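Local atomic coordinates of designed helical repeat protein (Synthetic construct, PDB entry 5CWF), a protein that has no established biological role, being a de novo designed protein built to fold into a regular stack of repeated helices. Residues E82-N90 / V129-S137; E94-A105 / A141-L152. All blocks are in the same frame, centred on the assembly; numbering follows the deposited sequence.

Contact 1 (E82-N90 / V129-S137); sequences EIVEALREN and VEALRENNS. With CA (calcium ion), chain G.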
loop_
_atom_site.group_PDB
_atom_site.type_symbol
_atom_site.label_atom_id
_atom_site.label_comp_id
_atom_site.label_asym_id
_atom_site.label_seq_id
_atom_site.Cartn_x
_atom_site.Cartn_y
_atom_site.Cartn_z
ATOM N N GLU A 82 0.275 -1.253 -6.378
ATOM C CA GLU A 82 0.535 -0.004 -7.099
ATOM C C GLU A 82 1.654 0.800 -6.412
ATOM O O GLU A 82 2.423 1.491 -7.090
ATOM C CB GLU A 82 -0.745 0.813 -7.208
ATOM C CG GLU A 82 -1.823 0.146 -8.094
ATOM C CD GLU A 82 -1.386 -0.120 -9.538
ATOM O OE1 GLU A 82 -0.915 0.818 -10.218
ATOM O OE2 GLU A 82 -1.482 -1.291 -9.990
ATOM N N ILE A 83 1.739 0.719 -5.083
ATOM C CA ILE A 83 2.839 1.344 -4.341
ATOM C C ILE A 83 4.167 0.748 -4.792
ATOM O O ILE A 83 5.149 1.471 -5.023
ATOM C CB ILE A 83 2.660 1.153 -2.814
ATOM C CG1 ILE A 83 1.555 2.053 -2.280
ATOM C CG2 ILE A 83 3.931 1.466 -2.061
ATOM C CD1 ILE A 83 1.116 1.718 -0.852
ATOM N N VAL A 84 4.207 -0.577 -4.920
ATOM C CA VAL A 84 5.440 -1.229 -5.357
ATOM C C VAL A 84 5.759 -0.837 -6.792
ATOM O O VAL A 84 6.921 -0.572 -7.098
ATOM C CB VAL A 84 5.384 -2.770 -5.224
ATOM C CG1 VAL A 84 6.743 -3.386 -5.611
ATOM C CG2 VAL A 84 5.075 -3.162 -3.792
ATOM N N GLU A 85 4.755 -0.811 -7.678
ATOM C CA GLU A 85 4.996 -0.387 -9.064
ATOM C C GLU A 85 5.609 1.022 -9.138
ATOM O O GLU A 85 6.517 1.278 -9.944
ATOM C CB GLU A 85 3.698 -0.440 -9.876
ATOM C CG GLU A 85 3.280 -1.857 -10.258
ATOM C CD GLU A 85 2.022 -1.906 -11.118
ATOM O OE1 GLU A 85 1.498 -0.838 -11.508
ATOM O OE2 GLU A 85 1.577 -3.032 -11.444
ATOM N N ALA A 86 5.111 1.933 -8.310
ATOM C CA ALA A 86 5.601 3.309 -8.273
ATOM C C ALA A 86 7.045 3.373 -7.788
ATOM O O ALA A 86 7.872 4.137 -8.315
ATOM C CB ALA A 86 4.714 4.151 -7.371
ATOM N N LEU A 87 7.353 2.561 -6.787
ATOM C CA LEU A 87 8.709 2.529 -6.267
ATOM C C LEU A 87 9.682 1.913 -7.246
ATOM O O LEU A 87 10.856 2.292 -7.297
ATOM C CB LEU A 87 8.772 1.752 -4.955
ATOM C CG LEU A 87 8.733 2.518 -3.655
ATOM C CD1 LEU A 87 8.907 1.538 -2.512
ATOM C CD2 LEU A 87 9.806 3.619 -3.562
ATOM N N ARG A 88 9.210 0.962 -8.040
ATOM C CA ARG A 88 10.097 0.368 -9.011
ATOM C C ARG A 88 10.386 1.363 -10.134
ATOM O O ARG A 88 11.429 1.285 -10.762
ATOM C CB ARG A 88 9.506 -0.922 -9.574
ATOM C CG ARG A 88 9.473 -2.060 -8.555
ATOM C CD ARG A 88 8.886 -3.310 -9.170
ATOM N NE ARG A 88 9.822 -3.971 -10.084
ATOM C CZ ARG A 88 9.473 -4.937 -10.927
ATOM N NH1 ARG A 88 8.213 -5.358 -10.985
ATOM N NH2 ARG A 88 10.386 -5.493 -11.710
ATOM N N GLU A 89 9.500 2.326 -10.361
ATOM C CA GLU A 89 9.799 3.370 -11.339
ATOM C C GLU A 89 10.787 4.386 -10.774
ATOM O O GLU A 89 11.646 4.879 -11.481
ATOM C CB GLU A 89 8.533 4.090 -11.798
ATOM C CG GLU A 89 7.587 3.206 -12.591
ATOM C CD GLU A 89 6.291 3.906 -12.912
ATOM O OE1 GLU A 89 6.060 5.005 -12.357
ATOM O OE2 GLU A 89 5.481 3.331 -13.674
ATOM N N ASN A 90 10.649 4.724 -9.502
ATOM C CA ASN A 90 11.520 5.739 -8.906
ATOM C C ASN A 90 11.613 5.494 -7.414
ATOM O O ASN A 90 10.605 5.654 -6.727
ATOM C CB ASN A 90 10.960 7.141 -9.212
ATOM C CG ASN A 90 11.770 8.279 -8.585
ATOM O OD1 ASN A 90 12.757 8.057 -7.884
ATOM N ND2 ASN A 90 11.362 9.515 -8.873
ATOM N N VAL A 129 -0.232 7.731 -4.986
ATOM C CA VAL A 129 0.639 6.963 -5.904
ATOM C C VAL A 129 0.403 7.379 -7.349
ATOM O O VAL A 129 1.358 7.688 -8.088
ATOM C CB VAL A 129 0.407 5.432 -5.714
ATOM C CG1 VAL A 129 1.100 4.613 -6.789
ATOM C CG2 VAL A 129 0.902 5.021 -4.319
ATOM N N GLU A 130 -0.864 7.455 -7.742
ATOM C CA GLU A 130 -1.215 7.817 -9.119
ATOM C C GLU A 130 -0.620 9.174 -9.492
ATOM O O GLU A 130 -0.078 9.358 -10.587
ATOM C CB GLU A 130 -2.739 7.827 -9.280
ATOM C CG GLU A 130 -3.241 8.084 -10.683
ATOM C CD GLU A 130 -4.755 8.249 -10.738
ATOM O OE1 GLU A 130 -5.466 7.653 -9.892
ATOM O OE2 GLU A 130 -5.234 8.984 -11.627
ATOM N N ALA A 131 -0.674 10.113 -8.559
ATOM C CA ALA A 131 -0.128 11.456 -8.797
ATOM C C ALA A 131 1.375 11.417 -9.051
ATOM O O ALA A 131 1.912 12.137 -9.902
ATOM C CB ALA A 131 -0.435 12.348 -7.607
ATOM N N LEU A 132 2.066 10.602 -8.275
ATOM C CA LEU A 132 3.507 10.516 -8.391
ATOM C C LEU A 132 3.898 9.807 -9.691
ATOM O O LEU A 132 4.941 10.088 -10.270
ATOM C CB LEU A 132 4.063 9.800 -7.168
ATOM C CG LEU A 132 4.110 10.757 -5.967
ATOM C CD1 LEU A 132 4.419 9.972 -4.699
ATOM C CD2 LEU A 132 5.115 11.896 -6.158
ATOM N N ARG A 133 3.085 8.863 -10.152
ATOM C CA ARG A 133 3.454 8.191 -11.397
ATOM C C ARG A 133 3.265 9.106 -12.599
ATOM O O ARG A 133 3.930 8.936 -13.630
ATOM C CB ARG A 133 2.658 6.908 -11.543
ATOM C CG ARG A 133 3.126 5.913 -10.505
ATOM C CD ARG A 133 2.434 4.617 -10.585
ATOM N NE ARG A 133 2.979 3.760 -11.635
ATOM C CZ ARG A 133 2.575 2.509 -11.818
ATOM N NH1 ARG A 133 1.656 1.992 -11.012
ATOM N NH2 ARG A 133 3.103 1.768 -12.776
ATOM N N GLU A 134 2.391 10.099 -12.457
ATOM C CA GLU A 134 2.219 11.105 -13.500
ATOM C C GLU A 134 3.386 12.089 -13.468
ATOM O O GLU A 134 3.886 12.534 -14.514
ATOM C CB GLU A 134 0.901 11.848 -13.309
ATOM C CG GLU A 134 0.607 12.853 -14.403
ATOM C CD GLU A 134 -0.785 13.453 -14.293
ATOM O OE1 GLU A 134 -1.628 12.877 -13.573
ATOM O OE2 GLU A 134 -1.033 14.502 -14.932
ATOM N N ASN A 135 3.846 12.403 -12.259
ATOM C CA ASN A 135 4.977 13.319 -12.073
ATOM C C ASN A 135 5.691 13.069 -10.752
ATOM O O ASN A 135 5.165 13.413 -9.692
ATOM C CB ASN A 135 4.506 14.772 -12.121
ATOM C CG ASN A 135 5.626 15.759 -11.817
ATOM O OD1 ASN A 135 6.799 15.402 -11.841
ATOM N ND2 ASN A 135 5.261 17.000 -11.502
ATOM N N ASN A 136 6.865 12.438 -10.804
ATOM C CA ASN A 136 7.580 12.072 -9.574
ATOM C C ASN A 136 8.836 12.925 -9.414
ATOM O O ASN A 136 9.890 12.451 -8.973
ATOM C CB ASN A 136 7.885 10.566 -9.546
ATOM C CG ASN A 136 8.598 10.094 -10.780
ATOM O OD1 ASN A 136 9.537 10.728 -11.236
ATOM N ND2 ASN A 136 8.091 9.026 -11.380
ATOM N N SER A 137 8.698 14.191 -9.800
ATOM C CA SER A 137 9.692 15.221 -9.528
ATOM C C SER A 137 9.929 15.367 -8.032
ATOM O O SER A 137 9.068 15.031 -7.218
ATOM C CB SER A 137 9.240 16.570 -10.097
ATOM O OG SER A 137 8.039 16.991 -9.449
HETATM CA CA CA G . 13.727 1.262 -10.792
HETATM O O HOH W 1 6.742 6.425 -9.881
HETATM O O HOH W 2 13.279 2.209 -8.686
HETATM O O HOH W 3 13.357 2.861 -12.484
HETATM O O HOH W 4 12.952 -0.128 -12.521
#

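Contact 2 (E94-A105 / A141-L152); sequences EMAKVMLALAKA and AKKMLELAKRVL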
loop_
_atom_site.group_PDB
_atom_site.type_symbol
_atom_site.label_atom_id
_atom_site.label_comp_id
_atom_site.label_asym_id
_atom_site.label_seq_id
_atom_site.Cartn_x
_atom_site.Cartn_y
_atom_site.Cartn_z
ATOM N N GLU A 94 13.243 10.518 -1.340
ATOM C CA GLU A 94 11.942 11.156 -1.134
ATOM C C GLU A 94 10.771 10.227 -1.492
ATOM O O GLU A 94 9.806 10.154 -0.762
ATOM C CB GLU A 94 11.867 12.458 -1.938
ATOM C CG GLU A 94 12.858 13.500 -1.434
ATOM C CD GLU A 94 12.748 13.737 0.067
ATOM O OE1 GLU A 94 11.633 14.011 0.568
ATOM O OE2 GLU A 94 13.775 13.584 0.757
ATOM N N MET A 95 10.867 9.505 -2.604
ATOM C CA MET A 95 9.821 8.559 -2.983
ATOM C C MET A 95 9.669 7.467 -1.947
ATOM O O MET A 95 8.554 7.055 -1.640
ATOM C CB MET A 95 10.111 7.945 -4.355
ATOM C CG MET A 95 9.844 8.909 -5.488
ATOM S SD MET A 95 8.091 9.195 -5.791
ATOM C CE MET A 95 7.608 7.646 -6.549
ATOM N N ALA A 96 10.788 6.988 -1.411
ATOM C CA ALA A 96 10.725 5.931 -0.406
ATOM C C ALA A 96 10.046 6.440 0.855
ATOM O O ALA A 96 9.301 5.709 1.486
ATOM C CB ALA A 96 12.108 5.390 -0.074
ATOM N N LYS A 97 10.272 7.699 1.210
ATOM C CA LYS A 97 9.620 8.256 2.392
ATOM C C LYS A 97 8.109 8.310 2.222
ATOM O O LYS A 97 7.372 8.012 3.152
ATOM C CB LYS A 97 10.163 9.646 2.715
ATOM C CG LYS A 97 11.570 9.594 3.317
ATOM C CD LYS A 97 12.026 10.923 3.891
ATOM C CE LYS A 97 12.096 12.022 2.865
ATOM N NZ LYS A 97 13.188 13.002 3.215
ATOM N N VAL A 98 7.654 8.718 1.043
ATOM C CA VAL A 98 6.227 8.755 0.771
ATOM C C VAL A 98 5.637 7.361 0.910
ATOM O O VAL A 98 4.631 7.149 1.570
ATOM C CB VAL A 98 5.936 9.281 -0.651
ATOM C CG1 VAL A 98 4.466 9.088 -1.034
ATOM C CG2 VAL A 98 6.368 10.739 -0.800
ATOM N N MET A 99 6.295 6.402 0.271
ATOM C CA MET A 99 5.763 5.068 0.211
ATOM C C MET A 99 5.851 4.380 1.568
ATOM O O MET A 99 4.990 3.561 1.890
ATOM C CB MET A 99 6.491 4.252 -0.862
ATOM C CG MET A 99 6.293 4.818 -2.277
ATOM S SD MET A 99 4.615 5.297 -2.689
ATOM C CE MET A 99 4.963 6.357 -4.097
ATOM N N LEU A 100 6.859 4.712 2.376
ATOM C CA LEU A 100 6.916 4.098 3.708
ATOM C C LEU A 100 5.737 4.592 4.553
ATOM O O LEU A 100 5.108 3.823 5.265
ATOM C CB LEU A 100 8.245 4.392 4.396
ATOM C CG LEU A 100 8.401 3.744 5.781
ATOM C CD1 LEU A 100 8.288 2.236 5.657
ATOM C CD2 LEU A 100 9.712 4.127 6.454
ATOM N N ALA A 101 5.434 5.877 4.449
ATOM C CA ALA A 101 4.300 6.446 5.179
ATOM C C ALA A 101 2.996 5.796 4.730
ATOM O O ALA A 101 2.152 5.451 5.559
ATOM C CB ALA A 101 4.243 7.962 4.981
ATOM N N LEU A 102 2.823 5.584 3.426
ATOM C CA LEU A 102 1.605 4.967 2.943
ATOM C C LEU A 102 1.527 3.499 3.352
ATOM O O LEU A 102 0.475 3.038 3.746
ATOM C CB LEU A 102 1.497 5.090 1.423
ATOM C CG LEU A 102 1.360 6.525 0.912
ATOM C CD1 LEU A 102 1.301 6.522 -0.613
ATOM C CD2 LEU A 102 0.137 7.214 1.475
ATOM N N ALA A 103 2.655 2.791 3.291
ATOM C CA ALA A 103 2.689 1.385 3.694
ATOM C C ALA A 103 2.339 1.239 5.173
ATOM O O ALA A 103 1.578 0.356 5.558
ATOM C CB ALA A 103 4.066 0.782 3.413
ATOM N N LYS A 104 2.861 2.139 5.997
ATOM C CA LYS A 104 2.522 2.127 7.411
ATOM C C LYS A 104 1.043 2.406 7.639
ATOM O O LYS A 104 0.431 1.819 8.530
ATOM C CB LYS A 104 3.361 3.155 8.175
ATOM C CG LYS A 104 4.815 2.735 8.389
ATOM C CD LYS A 104 5.619 3.886 8.986
ATOM C CE LYS A 104 7.069 3.508 9.259
ATOM N NZ LYS A 104 7.856 4.670 9.776
ATOM N N ALA A 105 0.466 3.289 6.823
ATOM C CA ALA A 105 -0.952 3.637 6.964
ATOM C C ALA A 105 -1.897 2.487 6.574
ATOM O O ALA A 105 -2.888 2.242 7.260
ATOM C CB ALA A 105 -1.266 4.871 6.119
ATOM N N ALA A 141 7.062 15.061 -5.131
ATOM C CA ALA A 141 7.263 14.082 -4.064
ATOM C C ALA A 141 7.206 14.731 -2.680
ATOM O O ALA A 141 6.717 14.132 -1.721
ATOM C CB ALA A 141 8.603 13.370 -4.249
ATOM N N LYS A 142 7.723 15.951 -2.563
ATOM C CA LYS A 142 7.672 16.652 -1.285
ATOM C C LYS A 142 6.225 16.973 -0.897
ATOM O O LYS A 142 5.828 16.814 0.248
ATOM C CB LYS A 142 8.503 17.922 -1.326
ATOM C CG LYS A 142 10.003 17.675 -1.251
ATOM C CD LYS A 142 10.765 18.990 -1.377
ATOM C CE LYS A 142 12.251 18.833 -1.088
ATOM N NZ LYS A 142 12.975 20.121 -1.251
ATOM N N LYS A 143 5.442 17.423 -1.868
ATOM C CA LYS A 143 4.023 17.685 -1.651
ATOM C C LYS A 143 3.285 16.415 -1.247
ATOM O O LYS A 143 2.459 16.405 -0.332
ATOM C CB LYS A 143 3.407 18.241 -2.931
ATOM C CG LYS A 143 3.985 19.554 -3.389
ATOM C CD LYS A 143 3.470 19.898 -4.778
ATOM C CE LYS A 143 3.868 21.299 -5.199
ATOM N NZ LYS A 143 3.391 21.598 -6.576
ATOM N N MET A 144 3.581 15.321 -1.932
ATOM C CA MET A 144 2.854 14.082 -1.652
ATOM C C MET A 144 3.304 13.489 -0.312
ATOM O O MET A 144 2.536 12.764 0.335
ATOM C CB MET A 144 3.030 13.088 -2.806
ATOM C CG MET A 144 2.374 13.570 -4.112
ATOM S SD MET A 144 0.582 13.767 -3.902
ATOM C CE MET A 144 0.468 15.539 -3.613
ATOM N N LEU A 145 4.510 13.821 0.136
ATOM C CA LEU A 145 4.982 13.329 1.439
ATOM C C LEU A 145 4.139 13.922 2.563
ATOM O O LEU A 145 3.771 13.235 3.520
ATOM C CB LEU A 145 6.481 13.646 1.650
ATOM C CG LEU A 145 7.059 13.233 3.011
ATOM C CD1 LEU A 145 6.769 11.757 3.305
ATOM C CD2 LEU A 145 8.585 13.503 3.105
ATOM N N GLU A 146 3.815 15.196 2.445
ATOM C CA GLU A 146 2.974 15.837 3.454
ATOM C C GLU A 146 1.570 15.221 3.492
ATOM O O GLU A 146 0.979 15.017 4.577
ATOM C CB GLU A 146 2.944 17.338 3.176
ATOM C CG GLU A 146 4.356 17.965 3.327
ATOM C CD GLU A 146 5.079 17.532 4.631
ATOM O OE1 GLU A 146 4.609 17.931 5.727
ATOM O OE2 GLU A 146 6.105 16.794 4.570
ATOM N N LEU A 147 1.042 14.886 2.327
ATOM C CA LEU A 147 -0.263 14.229 2.278
ATOM C C LEU A 147 -0.213 12.803 2.824
ATOM O O LEU A 147 -1.120 12.378 3.522
ATOM C CB LEU A 147 -0.803 14.213 0.864
ATOM C CG LEU A 147 -1.173 15.558 0.252
ATOM C CD1 LEU A 147 -1.862 15.297 -1.077
ATOM C CD2 LEU A 147 -2.090 16.363 1.164
ATOM N N ALA A 148 0.862 12.085 2.524
ATOM C CA ALA A 148 1.047 10.719 3.006
ATOM C C ALA A 148 1.164 10.668 4.523
ATOM O O ALA A 148 0.672 9.749 5.169
ATOM C CB ALA A 148 2.298 10.104 2.343
ATOM N N LYS A 149 1.825 11.674 5.087
ATOM C CA LYS A 149 1.937 11.793 6.534
ATOM C C LYS A 149 0.546 11.977 7.137
ATOM O O LYS A 149 0.238 11.467 8.219
ATOM C CB LYS A 149 2.814 12.990 6.920
ATOM C CG LYS A 149 4.313 12.856 6.653
ATOM C CD LYS A 149 4.882 11.508 7.036
ATOM C CE LYS A 149 6.406 11.531 6.941
ATOM N NZ LYS A 149 7.009 10.187 6.728
ATOM N N ARG A 150 -0.307 12.714 6.433
ATOM C CA ARG A 150 -1.678 12.937 6.922
ATOM C C ARG A 150 -2.543 11.679 6.804
ATOM O O ARG A 150 -3.400 11.438 7.655
ATOM C CB ARG A 150 -2.317 14.093 6.165
ATOM C CG ARG A 150 -1.676 15.414 6.515
ATOM C CD ARG A 150 -2.210 16.568 5.689
ATOM N NE ARG A 150 -3.663 16.686 5.775
ATOM C CZ ARG A 150 -4.429 17.199 4.816
ATOM N NH1 ARG A 150 -3.881 17.689 3.713
ATOM N NH2 ARG A 150 -5.745 17.253 4.973
ATOM N N VAL A 151 -2.290 10.862 5.787
ATOM C CA VAL A 151 -3.000 9.594 5.633
ATOM C C VAL A 151 -2.662 8.673 6.805
ATOM O O VAL A 151 -3.548 8.048 7.404
ATOM C CB VAL A 151 -2.627 8.897 4.301
ATOM C CG1 VAL A 151 -3.263 7.501 4.218
ATOM C CG2 VAL A 151 -3.085 9.729 3.126
ATOM N N LEU A 152 -1.387 8.623 7.159
ATOM C CA LEU A 152 -0.943 7.824 8.293
ATOM C C LEU A 152 -1.602 8.306 9.582
ATOM O O LEU A 152 -2.066 7.486 10.394
ATOM C CB LEU A 152 0.602 7.849 8.378
ATOM C CG LEU A 152 1.270 7.136 9.557
ATOM C CD1 LEU A 152 0.784 5.684 9.664
ATOM C CD2 LEU A 152 2.778 7.167 9.396
HETATM O O HOH W 5 6.564 7.185 7.963
#

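Contact 1 (E82-N90 / V129-S137)
Arg133 reaches from helix 115-134 across to helix 70-89, where it lies among Glu82, Glu85, Ala86 and Glu89 like a knob in a hole. Its chain starts with CG anti to the carbonyl carbon (chi1 -69°) and later bends at chi3, which brings the tip round to the acidic side chains. Arg133 CB passes 4.0 Å from Glu89 OE1. Arg133 CG lies 3.9 Å from Ala86 CB, whose small methyl leaves room for the aliphatic stem to lie across it. Beyond the stem, NE makes weak bonds to both Glu89 oxygens, while Arg133 NH2 donates to Glu89 OE2 at 3.0 Å, from above the carboxylate plane. Arg133 NH1 hydrogen-bonds to the anti lone pair of Glu85 OE1 at 2.9 Å and forms a salt bridge to Glu82 OE1 at the same distance. The Glu85 carboxylate stands roughly at right angles to the guanidinium; that of Glu82 is turned only 22° from it. These two acids, which also belong to a calcium site, bring their OE1 atoms close together, and Arg133 probably helps offset the repulsion. A leucine in place of Arg133 would probably leave Glu89 without its arginine and the OE1 atoms of Glu82 and Glu85 facing each other without the cation between them. Deeper in, Val129 CG1 rests on Ala86 CB (3.7 Å) and near the Glu82 carbonyl, CG2 on Ile83 CG1. At the helix ends Asn90 ND2 gives a weak bond to Asn136 OD1, while Asn90 OD1 accepts from Ser92 N. The salt-bridge network thus spans two neighbouring helices of a designed helical-repeat stack, running the same way 23° apart; Arg33 of helix 25-44 takes the OE2 oxygens of Glu82 and Glu85, and Leu132 packs on helices 93-111 and 138-156.

Contact 2 (E94-A105 / A141-L152)
Val98 of helix 93-111 is a knob, its side chain set in a hollow formed by Ala141, Met144, Leu145 and Ala148. With CG1 anti to the backbone N (chi1 170°), the two methyls of Val98 part: CG2 drops onto the backbone, 3.5 Å from Ala141 O and close to Leu145 CA, while CG1 leans toward the methyl of Ala148. A beta-branched residue suits the spot, since it is short, broad and able to fill the hollow in two directions. Small residues let the helices come near. Ala101 CB meets Ala148 CB at 3.9 Å, and Leu102 CD2 approaches the same Ala148 methyl from the inner side at 3.7 Å. The axes thus pass only 8.3 Å apart with a crossing angle of 15°, the close, nearly parallel side-by-side packing of a stacked helical-repeat protein. Further along, Ala105 is a low bump received between two taller residues: its CB is 3.7 Å from Leu152 CA and 3.8 Å from Val151 CG1. Bumps go the other way too. Leu145 and Leu152 both carry CG opposite the backbone N, which turns their methyls toward helix 93-111. Leu152 CD1 settles against the backbone of Ala105 and the CB of Lys104. Leu145 CD1 lies over Lys97 O, and CD2 touches Lys97 CE at 3.8 Å. Near this methyl, the Lys97 ammonium turns to the Glu94 carboxylate in a salt bridge within its own helix; lysine is apt at the edge of the interface, its methylenes against leucine and its ammonium on an acid.

How the contacts relate
From the N terminus, the chain first supplies 82-90 at the end of helix 70-89, then turns into 94-105 on helix 93-111. Helix 115-134 returns to place 129-137 beside 82-90, and contact 1 closes its loop across 38 intervening residues. After the next turn, 141-152 comes to lie against 94-105, so contact 2 closes a second loop across 35. The four segments alternate, and the two loops cross rather than nest. Each contact joins a helix to the next but one, one contact per face of the stack. The faces are tied where Met99 packs on Leu87 and Leu132, and where Leu132 also touches Ala141.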